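Local coordinates for protein citryl-spermidine/3,4-dihydroxybenzoyl-citryl-spermidine:spermidine ligase (Bacillus anthracis, PDB 3TO3) that catalyses the ATP-dependent condensation of spermidine with citryl-spermidine intermediates, a step in the biosynthesis of the siderophore petrobactin, at residues B[274-286]-B[289-302]. Sequence-based numbering, arbitrary orientation.
Sequences SADDYCAQQSMRT and NVTNPKRPYVKVSL. With ATP (adenosine-5'-triphosphate), chain E.
Asn289 lies over one face of the Tyr278 ring, its CA 4.0 Å from the ring centroid and off-centre, where the two residues form an antiparallel non-hydrogen-bonded pair. With CG anti to the backbone N (chi1 -175°), its amide reaches past the ring, and ND2 gives Asp276 OD2 a nearly straight bond (2.9 Å, 175°) on the anti side of the carboxylate. Its OD1 accepts from the backbone N of Asn292, an Asx motif that leads into the type I turn 292-295. The backbone N of Val290 bonds to Asp277 O, while Val290 CG2 presses on Cys279 CB at 3.3 Å. Thr291 OG1 then takes the backbone N-H of Asp277 (3.0 Å). Bent at chi2 and chi3, Arg295 brings NH1 to the same Asp276 OD2 in a salt bridge of 2.8 Å, a weak hydrogen bond by its angle; its NE pairs with Glu218. A water donates to Pro296 O and accepts from Tyr278 OH and Asn289 ND2, tying the three together. Tyr297 turns one ring face to the Gln281 amide, and Val298 CG2 touches Tyr278 CE1 obliquely. Lys299, fully extended beside Thr286, lays CE over one face of the Arg285 guanidinium; the two basic side chains line a site made for the anionic phosphates. Arg285 NE bonds to ATP O1B at 2.9 Å, and Ser283 OG meets that same oxygen. Farther on, the backbone N of Val300 bonds to Arg285 O, joining the arginine's backbone to the strand. Together the turn 281-284 with the Arg285 that follows it, and strand 297-300, build part of the phosphate-binding wall of the ATP pocket in this IucA/IucC-family synthetase.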
# COMPACT_ATOMS: atom_id res chain seq x y z
N SER B 274 -19.15 -17.57 -9.71
CA SER B 274 -19.28 -19.01 -9.83
C SER B 274 -20.58 -19.50 -9.20
O SER B 274 -21.12 -18.85 -8.31
CB SER B 274 -18.08 -19.73 -9.22
OG SER B 274 -17.82 -19.26 -7.92
N ALA B 275 -21.10 -20.63 -9.69
CA ALA B 275 -22.28 -21.23 -9.07
C ALA B 275 -21.91 -21.77 -7.69
O ALA B 275 -22.65 -21.62 -6.73
CB ALA B 275 -22.86 -22.41 -9.96
N ASP B 276 -20.76 -22.43 -7.62
CA ASP B 276 -20.30 -23.03 -6.37
C ASP B 276 -19.67 -22.02 -5.40
O ASP B 276 -19.14 -20.98 -5.80
CB ASP B 276 -19.33 -24.20 -6.65
CG ASP B 276 -20.01 -25.36 -7.43
OD1 ASP B 276 -21.26 -25.37 -7.56
OD2 ASP B 276 -19.30 -26.28 -7.89
N ASP B 277 -19.73 -22.36 -4.12
CA ASP B 277 -19.05 -21.62 -3.07
C ASP B 277 -17.66 -22.21 -2.83
O ASP B 277 -17.44 -23.41 -2.94
CB ASP B 277 -19.86 -21.71 -1.78
CG ASP B 277 -21.12 -20.88 -1.83
OD1 ASP B 277 -21.10 -19.81 -2.45
OD2 ASP B 277 -22.14 -21.30 -1.26
N TYR B 278 -16.71 -21.35 -2.52
CA TYR B 278 -15.37 -21.79 -2.23
C TYR B 278 -14.96 -21.30 -0.86
O TYR B 278 -15.58 -20.41 -0.27
CB TYR B 278 -14.38 -21.29 -3.30
CG TYR B 278 -14.51 -22.02 -4.62
CD1 TYR B 278 -13.60 -22.99 -4.99
CD2 TYR B 278 -15.56 -21.73 -5.50
CE1 TYR B 278 -13.72 -23.66 -6.19
CE2 TYR B 278 -15.68 -22.39 -6.71
CZ TYR B 278 -14.76 -23.36 -7.04
OH TYR B 278 -14.87 -24.03 -8.24
N CYS B 279 -13.92 -21.90 -0.35
CA CYS B 279 -13.44 -21.55 0.96
C CYS B 279 -11.91 -21.63 0.94
O CYS B 279 -11.36 -22.57 0.37
CB CYS B 279 -14.03 -22.55 1.93
SG CYS B 279 -13.60 -22.25 3.58
N ALA B 280 -11.23 -20.65 1.51
CA ALA B 280 -9.76 -20.62 1.47
C ALA B 280 -9.15 -21.71 2.31
O ALA B 280 -9.72 -22.07 3.33
CB ALA B 280 -9.20 -19.26 1.94
N GLN B 281 -7.99 -22.21 1.89
CA GLN B 281 -7.10 -23.04 2.71
C GLN B 281 -6.04 -22.19 3.45
O GLN B 281 -6.11 -20.96 3.44
CB GLN B 281 -6.40 -24.06 1.83
CG GLN B 281 -7.37 -24.89 1.03
CD GLN B 281 -6.70 -26.06 0.30
OE1 GLN B 281 -5.84 -25.85 -0.57
NE2 GLN B 281 -7.09 -27.29 0.65
N GLN B 282 -5.07 -22.83 4.08
CA GLN B 282 -4.01 -22.12 4.79
C GLN B 282 -3.30 -21.11 3.91
O GLN B 282 -2.77 -20.13 4.41
CB GLN B 282 -2.95 -23.09 5.30
CG GLN B 282 -3.32 -23.81 6.60
CD GLN B 282 -2.23 -24.78 7.04
OE1 GLN B 282 -1.54 -24.53 8.02
NE2 GLN B 282 -2.06 -25.90 6.30
N SER B 283 -3.29 -21.37 2.61
CA SER B 283 -2.57 -20.53 1.64
C SER B 283 -3.33 -19.26 1.30
O SER B 283 -2.75 -18.24 0.92
CB SER B 283 -2.19 -21.35 0.38
OG SER B 283 -2.79 -20.90 -0.83
N MSE B 284 -4.65 -19.36 1.40
CA MSE B 284 -5.59 -18.26 1.14
C MSE B 284 -5.82 -17.84 -0.31
O MSE B 284 -6.89 -17.34 -0.63
CB MSE B 284 -5.19 -17.03 1.91
CG MSE B 284 -5.56 -17.15 3.37
SE MSE B 284 -5.27 -15.48 4.22
CE MSE B 284 -6.47 -14.40 3.12
N ARG B 285 -4.89 -18.13 -1.22
CA ARG B 285 -5.15 -17.92 -2.64
C ARG B 285 -5.54 -19.26 -3.26
O ARG B 285 -5.84 -19.35 -4.43
CB ARG B 285 -3.96 -17.26 -3.35
CG ARG B 285 -2.68 -17.98 -3.12
CD ARG B 285 -1.60 -17.52 -4.06
NE ARG B 285 -0.35 -18.22 -3.78
CZ ARG B 285 0.75 -18.11 -4.52
NH1 ARG B 285 0.75 -17.33 -5.58
NH2 ARG B 285 1.85 -18.79 -4.18
N THR B 286 -5.51 -20.30 -2.45
CA THR B 286 -5.94 -21.62 -2.89
C THR B 286 -7.28 -21.94 -2.29
O THR B 286 -7.42 -21.98 -1.09
CB THR B 286 -4.97 -22.70 -2.43
OG1 THR B 286 -3.65 -22.38 -2.91
CG2 THR B 286 -5.42 -24.07 -2.98
N ASN B 289 -13.57 -26.21 -3.28
CA ASN B 289 -14.95 -26.08 -3.64
C ASN B 289 -15.75 -26.67 -2.48
O ASN B 289 -15.61 -27.84 -2.15
CB ASN B 289 -15.16 -26.84 -4.94
CG ASN B 289 -16.54 -26.69 -5.49
OD1 ASN B 289 -17.51 -26.77 -4.75
ND2 ASN B 289 -16.65 -26.47 -6.80
N VAL B 290 -16.55 -25.84 -1.82
CA VAL B 290 -17.28 -26.27 -0.62
C VAL B 290 -18.54 -27.06 -1.00
O VAL B 290 -18.96 -27.98 -0.30
CB VAL B 290 -17.75 -25.08 0.23
CG1 VAL B 290 -18.51 -25.57 1.42
CG2 VAL B 290 -16.58 -24.28 0.70
N THR B 291 -19.13 -26.65 -2.11
CA THR B 291 -20.37 -27.20 -2.61
C THR B 291 -20.14 -28.60 -3.16
O THR B 291 -20.99 -29.47 -3.01
CB THR B 291 -20.90 -26.31 -3.74
OG1 THR B 291 -21.03 -24.95 -3.28
CG2 THR B 291 -22.24 -26.82 -4.24
N ASN B 292 -19.00 -28.80 -3.80
CA ASN B 292 -18.68 -30.09 -4.41
C ASN B 292 -17.23 -30.52 -4.13
O ASN B 292 -16.33 -30.27 -4.93
CB ASN B 292 -18.96 -30.07 -5.92
CG ASN B 292 -20.44 -29.85 -6.25
OD1 ASN B 292 -20.81 -28.81 -6.80
ND2 ASN B 292 -21.28 -30.82 -5.93
N PRO B 293 -17.00 -31.15 -2.97
CA PRO B 293 -15.64 -31.43 -2.47
C PRO B 293 -14.76 -32.24 -3.41
O PRO B 293 -13.54 -32.16 -3.30
CB PRO B 293 -15.90 -32.19 -1.18
CG PRO B 293 -17.29 -31.72 -0.74
CD PRO B 293 -18.05 -31.55 -2.02
N LYS B 294 -15.34 -32.99 -4.35
CA LYS B 294 -14.49 -33.74 -5.28
C LYS B 294 -13.94 -32.86 -6.40
O LYS B 294 -12.96 -33.20 -7.06
CB LYS B 294 -15.24 -34.93 -5.88
CG LYS B 294 -15.88 -35.87 -4.86
CD LYS B 294 -14.84 -36.68 -4.10
CE LYS B 294 -15.44 -38.00 -3.59
NZ LYS B 294 -15.59 -39.06 -4.65
N ARG B 295 -14.58 -31.72 -6.62
CA ARG B 295 -14.11 -30.80 -7.63
C ARG B 295 -12.73 -30.25 -7.26
O ARG B 295 -12.35 -30.24 -6.10
CB ARG B 295 -15.13 -29.70 -7.80
CG ARG B 295 -16.45 -30.26 -8.36
CD ARG B 295 -16.45 -30.18 -9.87
NE ARG B 295 -16.33 -28.79 -10.26
CZ ARG B 295 -17.31 -27.90 -10.10
NH1 ARG B 295 -18.46 -28.32 -9.59
NH2 ARG B 295 -17.14 -26.62 -10.44
N PRO B 296 -11.96 -29.84 -8.26
CA PRO B 296 -10.59 -29.37 -8.05
C PRO B 296 -10.53 -28.04 -7.27
O PRO B 296 -11.48 -27.26 -7.28
CB PRO B 296 -10.08 -29.13 -9.49
CG PRO B 296 -11.35 -28.84 -10.30
CD PRO B 296 -12.39 -29.77 -9.68
N TYR B 297 -9.40 -27.83 -6.61
CA TYR B 297 -9.06 -26.56 -6.00
C TYR B 297 -8.67 -25.57 -7.09
O TYR B 297 -8.28 -25.95 -8.20
CB TYR B 297 -7.86 -26.68 -5.06
CG TYR B 297 -7.90 -27.82 -4.05
CD1 TYR B 297 -8.65 -27.72 -2.88
CD2 TYR B 297 -7.14 -28.98 -4.25
CE1 TYR B 297 -8.68 -28.78 -1.94
CE2 TYR B 297 -7.15 -30.02 -3.35
CZ TYR B 297 -7.92 -29.92 -2.19
OH TYR B 297 -7.90 -30.99 -1.31
N VAL B 298 -8.75 -24.30 -6.73
CA VAL B 298 -8.37 -23.20 -7.58
C VAL B 298 -7.28 -22.43 -6.84
O VAL B 298 -7.45 -22.03 -5.66
CB VAL B 298 -9.59 -22.31 -7.84
CG1 VAL B 298 -9.34 -21.45 -8.97
CG2 VAL B 298 -10.74 -23.19 -8.21
N LYS B 299 -6.14 -22.27 -7.50
CA LYS B 299 -5.08 -21.44 -6.96
C LYS B 299 -5.01 -20.20 -7.82
O LYS B 299 -4.73 -20.29 -9.04
CB LYS B 299 -3.74 -22.18 -6.93
CG LYS B 299 -2.56 -21.38 -6.38
CD LYS B 299 -1.32 -22.25 -6.21
CE LYS B 299 -0.29 -21.59 -5.31
NZ LYS B 299 0.97 -22.39 -5.21
N VAL B 300 -5.29 -19.05 -7.21
CA VAL B 300 -5.47 -17.83 -8.00
C VAL B 300 -4.56 -16.71 -7.54
O VAL B 300 -4.05 -16.74 -6.42
CB VAL B 300 -6.93 -17.36 -7.99
CG1 VAL B 300 -7.80 -18.38 -8.68
CG2 VAL B 300 -7.42 -17.17 -6.55
N SER B 301 -4.34 -15.74 -8.42
CA SER B 301 -3.49 -14.60 -8.10
C SER B 301 -4.06 -13.78 -6.93
O SER B 301 -5.27 -13.55 -6.86
CB SER B 301 -3.38 -13.71 -9.33
OG SER B 301 -2.52 -14.31 -10.28
N LEU B 302 -3.22 -13.36 -6.00
CA LEU B 302 -3.69 -12.45 -4.97
C LEU B 302 -2.63 -11.41 -4.70
O LEU B 302 -1.52 -11.75 -4.31
CB LEU B 302 -4.01 -13.24 -3.73
CG LEU B 302 -4.88 -12.62 -2.65
CD1 LEU B 302 -6.28 -12.27 -3.17
CD2 LEU B 302 -4.92 -13.61 -1.46
PB ATP E . 0.81 -21.60 -1.75
O1B ATP E . -0.30 -20.65 -2.13
O2B ATP E . 1.95 -21.47 -2.72
O3B ATP E . 0.25 -23.07 -1.72
PA ATP E . 1.96 -19.95 0.08
O1A ATP E . 1.44 -18.88 -0.86
O2A ATP E . 3.48 -20.08 0.04
O3A ATP E . 1.33 -21.32 -0.30
O5' ATP E . 1.50 -19.55 1.53
C5' ATP E . 1.25 -20.51 2.48
C4' ATP E . 1.23 -20.08 3.83
O4' ATP E . 1.43 -21.24 4.72
C3' ATP E . 2.35 -19.16 4.11
O3' ATP E . 1.86 -17.95 4.54
C2' ATP E . 3.14 -19.82 5.16
O2' ATP E . 3.65 -18.91 6.04
C1' ATP E . 2.13 -20.71 5.80
N9 ATP E . 2.66 -21.73 6.66
C8 ATP E . 2.24 -21.95 7.92
N7 ATP E . 2.94 -22.98 8.42
C5 ATP E . 3.81 -23.42 7.49
C6 ATP E . 4.76 -24.45 7.47
N6 ATP E . 4.94 -25.26 8.64
N1 ATP E . 5.49 -24.65 6.35
C2 ATP E . 5.31 -23.88 5.26
N3 ATP E . 4.40 -22.87 5.25
C4 ATP E . 3.64 -22.62 6.34
O HOH W 1 -21.53 -26.72 -9.88
O HOH W 2 -13.79 -26.40 -8.28